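Long-range contact in 7,8-dihydro-6-hydroxymethylpterin pyrophosphokinase-dihydropteroate synthase (Plasmodium falciparum, PDB 6JWV), which probably catalyses two successive steps of folate synthesis, pyrophosphorylation of 6-hydroxymethyl-7,8-dihydropterin by ATP and condensation of the resulting diphosphate with 4-aminobenzoate to 7,8-dihydropteroate: residues Y606-F611 with V687-E692. The protein carries 1 engineered substitution. Residues are numbered along the deposited sequence; the frame is centred on the assembly and turned at random.
With XTZ (4-{[(2-amino-4-oxo-3,4,7,8-tetrahydropteridin-6-yl)methyl]amino}-N-(1,3-thiazol-2-yl)benzenesulfonamide), chain C.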
loop_
_atom_site.group_PDB
_atom_site.type_symbol
_atom_site.label_atom_id
_atom_site.label_comp_id
_atom_site.label_asym_id
_atom_site.label_seq_id
_atom_site.Cartn_x
_atom_site.Cartn_y
_atom_site.Cartn_z
ATOM N N TYR A 606 4.894 -15.917 9.630
ATOM C CA TYR A 606 3.868 -15.426 10.549
ATOM C C TYR A 606 2.836 -16.510 10.836
ATOM O O TYR A 606 2.051 -16.387 11.784
ATOM C CB TYR A 606 3.147 -14.201 9.967
ATOM C CG TYR A 606 2.596 -14.421 8.564
ATOM C CD1 TYR A 606 1.405 -15.137 8.349
ATOM C CD2 TYR A 606 3.279 -13.918 7.439
ATOM C CE1 TYR A 606 0.927 -15.365 7.062
ATOM C CE2 TYR A 606 2.790 -14.121 6.150
ATOM C CZ TYR A 606 1.615 -14.841 5.966
ATOM O OH TYR A 606 1.152 -15.036 4.690
ATOM N N SER A 607 2.852 -17.562 10.011
ATOM C CA SER A 607 1.762 -18.517 9.905
ATOM C C SER A 607 1.403 -19.208 11.221
ATOM O O SER A 607 2.221 -19.934 11.814
ATOM C CB SER A 607 2.081 -19.546 8.826
ATOM O OG SER A 607 0.995 -20.418 8.589
ATOM N N ARG A 608 0.170 -18.949 11.660
ATOM C CA ARG A 608 -0.493 -19.657 12.768
ATOM C C ARG A 608 0.043 -19.275 14.139
ATOM O O ARG A 608 -0.241 -19.945 15.143
ATOM C CB ARG A 608 -0.466 -21.185 12.567
ATOM C CG ARG A 608 -1.248 -21.665 11.359
ATOM C CD ARG A 608 -1.539 -23.127 11.540
ATOM N NE ARG A 608 -2.159 -23.741 10.369
ATOM C CZ ARG A 608 -2.302 -25.060 10.221
ATOM N NH1 ARG A 608 -1.862 -25.882 11.171
ATOM N NH2 ARG A 608 -2.872 -25.559 9.131
ATOM N N LYS A 609 0.791 -18.182 14.189
ATOM C CA LYS A 609 1.422 -17.762 15.438
ATOM C C LYS A 609 0.468 -16.992 16.350
ATOM O O LYS A 609 -0.488 -16.373 15.885
ATOM C CB LYS A 609 2.728 -17.005 15.164
ATOM C CG LYS A 609 3.788 -17.907 14.551
ATOM C CD LYS A 609 5.073 -17.169 14.295
ATOM C CE LYS A 609 6.130 -18.153 13.854
ATOM N NZ LYS A 609 7.267 -17.426 13.234
ATOM N N ARG A 610 0.732 -17.069 17.650
ATOM C CA ARG A 610 -0.115 -16.470 18.681
ATOM C C ARG A 610 -0.332 -14.972 18.499
ATOM O O ARG A 610 -1.413 -14.472 18.789
ATOM C CB ARG A 610 0.465 -16.714 20.077
ATOM C CG ARG A 610 0.531 -18.159 20.551
ATOM C CD ARG A 610 1.375 -18.262 21.827
ATOM N NE ARG A 610 2.767 -17.806 21.641
ATOM C CZ ARG A 610 3.549 -17.268 22.587
ATOM N NH1 ARG A 610 4.791 -16.902 22.277
ATOM N NH2 ARG A 610 3.107 -17.076 23.832
ATOM N N PHE A 611 0.678 -14.250 18.013
ATOM C CA PHE A 611 0.538 -12.803 17.821
ATOM C C PHE A 611 -0.626 -12.402 16.881
ATOM O O PHE A 611 -1.156 -11.303 17.001
ATOM C CB PHE A 611 1.872 -12.150 17.423
ATOM C CG PHE A 611 2.150 -12.152 15.946
ATOM C CD1 PHE A 611 1.642 -11.137 15.121
ATOM C CD2 PHE A 611 2.946 -13.151 15.375
ATOM C CE1 PHE A 611 1.891 -11.140 13.759
ATOM C CE2 PHE A 611 3.214 -13.149 14.013
ATOM C CZ PHE A 611 2.682 -12.146 13.204
ATOM N N VAL A 687 4.462 -20.329 5.050
ATOM C CA VAL A 687 3.067 -20.567 5.450
ATOM C C VAL A 687 2.664 -22.048 5.509
ATOM O O VAL A 687 3.207 -22.902 4.778
ATOM C CB VAL A 687 2.027 -19.789 4.560
ATOM C CG1 VAL A 687 2.166 -18.287 4.694
ATOM C CG2 VAL A 687 2.131 -20.178 3.091
ATOM N N HIS A 688 1.702 -22.327 6.393
ATOM C CA HIS A 688 1.012 -23.615 6.456
ATOM C C HIS A 688 0.005 -23.786 5.326
ATOM O O HIS A 688 -0.072 -24.868 4.739
ATOM C CB HIS A 688 0.292 -23.780 7.788
ATOM C CG HIS A 688 1.218 -23.928 8.948
ATOM N ND1 HIS A 688 1.564 -22.867 9.758
ATOM C CD2 HIS A 688 1.891 -25.004 9.421
ATOM C CE1 HIS A 688 2.410 -23.285 10.684
ATOM N NE2 HIS A 688 2.621 -24.577 10.502
ATOM N N ASP A 689 -0.744 -22.718 5.027
ATOM C CA ASP A 689 -1.896 -22.771 4.123
ATOM C C ASP A 689 -1.578 -22.273 2.724
ATOM O O ASP A 689 -1.945 -21.148 2.366
ATOM C CB ASP A 689 -3.062 -22.000 4.744
ATOM C CG ASP A 689 -3.272 -22.363 6.217
ATOM O OD1 ASP A 689 -3.619 -23.523 6.501
ATOM O OD2 ASP A 689 -3.082 -21.501 7.097
ATOM N N VAL A 690 -0.906 -23.121 1.943
ATOM C CA VAL A 690 -0.390 -22.769 0.612
ATOM C C VAL A 690 -1.462 -22.280 -0.370
ATOM O O VAL A 690 -1.280 -21.237 -1.007
ATOM C CB VAL A 690 0.453 -23.913 -0.012
ATOM C CG1 VAL A 690 0.979 -23.536 -1.389
ATOM C CG2 VAL A 690 1.631 -24.263 0.880
ATOM N N LEU A 691 -2.576 -23.010 -0.474
ATOM C CA LEU A 691 -3.660 -22.699 -1.421
ATOM C C LEU A 691 -4.381 -21.390 -1.109
ATOM O O LEU A 691 -4.687 -20.614 -2.032
ATOM C CB LEU A 691 -4.677 -23.856 -1.490
ATOM C CG LEU A 691 -5.830 -23.681 -2.491
ATOM C CD1 LEU A 691 -5.963 -24.890 -3.407
ATOM C CD2 LEU A 691 -7.148 -23.308 -1.808
ATOM N N GLU A 692 -4.684 -21.180 0.174
ATOM C CA GLU A 692 -5.335 -19.959 0.650
ATOM C C GLU A 692 -4.445 -18.752 0.373
ATOM O O GLU A 692 -4.911 -17.707 -0.090
ATOM C CB GLU A 692 -5.633 -20.047 2.148
ATOM C CG GLU A 692 -6.703 -21.059 2.559
ATOM C CD GLU A 692 -6.264 -22.523 2.554
ATOM O OE1 GLU A 692 -5.110 -22.843 2.165
ATOM O OE2 GLU A 692 -7.098 -23.375 2.951
HETATM O O3 XTZ C . 9.393 -17.621 11.643
HETATM C C16 XTZ C . 10.125 -18.561 11.270
HETATM N N2 XTZ C . 11.128 -18.339 10.407
HETATM C C3 XTZ C . 9.920 -19.946 11.767
HETATM N N4 XTZ C . 8.949 -20.290 12.652
HETATM C C4 XTZ C . 8.824 -21.588 13.062
HETATM C C15 XTZ C . 9.735 -22.690 12.569
HETATM N N8 XTZ C . 10.751 -22.242 11.627
HETATM C C2 XTZ C . 10.860 -20.973 11.230
HETATM N N3 XTZ C . 11.827 -20.599 10.346
HETATM C C1 XTZ C . 11.946 -19.307 9.963
HETATM N N1 XTZ C . 12.915 -18.956 9.094
HETATM C C5 XTZ C . 7.753 -22.005 14.041
HETATM N N5 XTZ C . 8.067 -21.564 15.401
HETATM C C6 XTZ C . 7.171 -20.889 16.191
HETATM C C14 XTZ C . 5.834 -21.308 16.202
HETATM C C13 XTZ C . 4.912 -20.637 16.983
HETATM C C9 XTZ C . 5.280 -19.541 17.771
HETATM C C8 XTZ C . 6.624 -19.115 17.780
HETATM C C7 XTZ C . 7.566 -19.792 16.992
HETATM S S1 XTZ C . 4.138 -18.833 18.660
HETATM O O1 XTZ C . 3.138 -18.181 17.893
HETATM O O2 XTZ C . 4.748 -17.810 19.470
HETATM N N6 XTZ C . 3.400 -19.969 19.557
HETATM C C10 XTZ C . 2.414 -20.840 19.153
HETATM S S2 XTZ C . 1.355 -21.669 20.247
HETATM C C12 XTZ C . 0.520 -22.495 18.965
HETATM C C11 XTZ C . 1.115 -22.088 17.764
HETATM N N7 XTZ C . 2.149 -21.184 17.865
HETATM O O HOH W 1 -0.806 -20.010 6.612
#
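Ser607 and His688 are joined twice through a single hydroxyl. The backbone N of His688 donates to Ser607 OG over 3.0 Å and nearly straight (170°), while OG and ring atom ND1 of His688 are hydrogen-bonded over 2.8 Å. With chi1 at -174°, OG lies opposite the backbone N of Ser607 and faces the backbone N and the ring of His688 together, meeting the imidazole at its edge. A water adds a further partner to OG, at 2.7 Å, and spans to the backbone N and OD2 of Asp689, tying the hydroxyl to the residue at the N-cap position of helix 690-704.

Arg608 lies over a face of the same imidazole. Its CD sits 4.0 Å from the ring centroid, a CH-pi contact, and the extended chain carries the guanidinium on to stack at 19° to the ring plane, with His688 CB beneath it. At the guanidinium edge, NH2 makes a weak, long salt bridge of 3.4 Å to Asp689 OD1. Val687 CG1 lies 3.7 Å from Tyr606 CZ, at the hydroxyl end of the ring, the two side chains running alongside each other; Ile673 and Ala674 of helix 662-680 also pack on the tyrosine.

A type II beta turn, closed by the Lys609 N to Tyr606 O bond, carries Ser607 and Arg608; the residues after them reach XTZ: Lys609 NZ donates to its pterin oxygen O3 at 2.7 Å, and Arg610 N and its guanidinium grip the sulfonamide oxygens. Strand 684-687, parallel to strands 390-396 and 603-604, brings Val687 and His688 alongside. Two neighbouring strand-end loops of the TIM barrel are thus joined beside the dihydropteroate synthase pocket that holds the pterin-sulfonamide adduct XTZ.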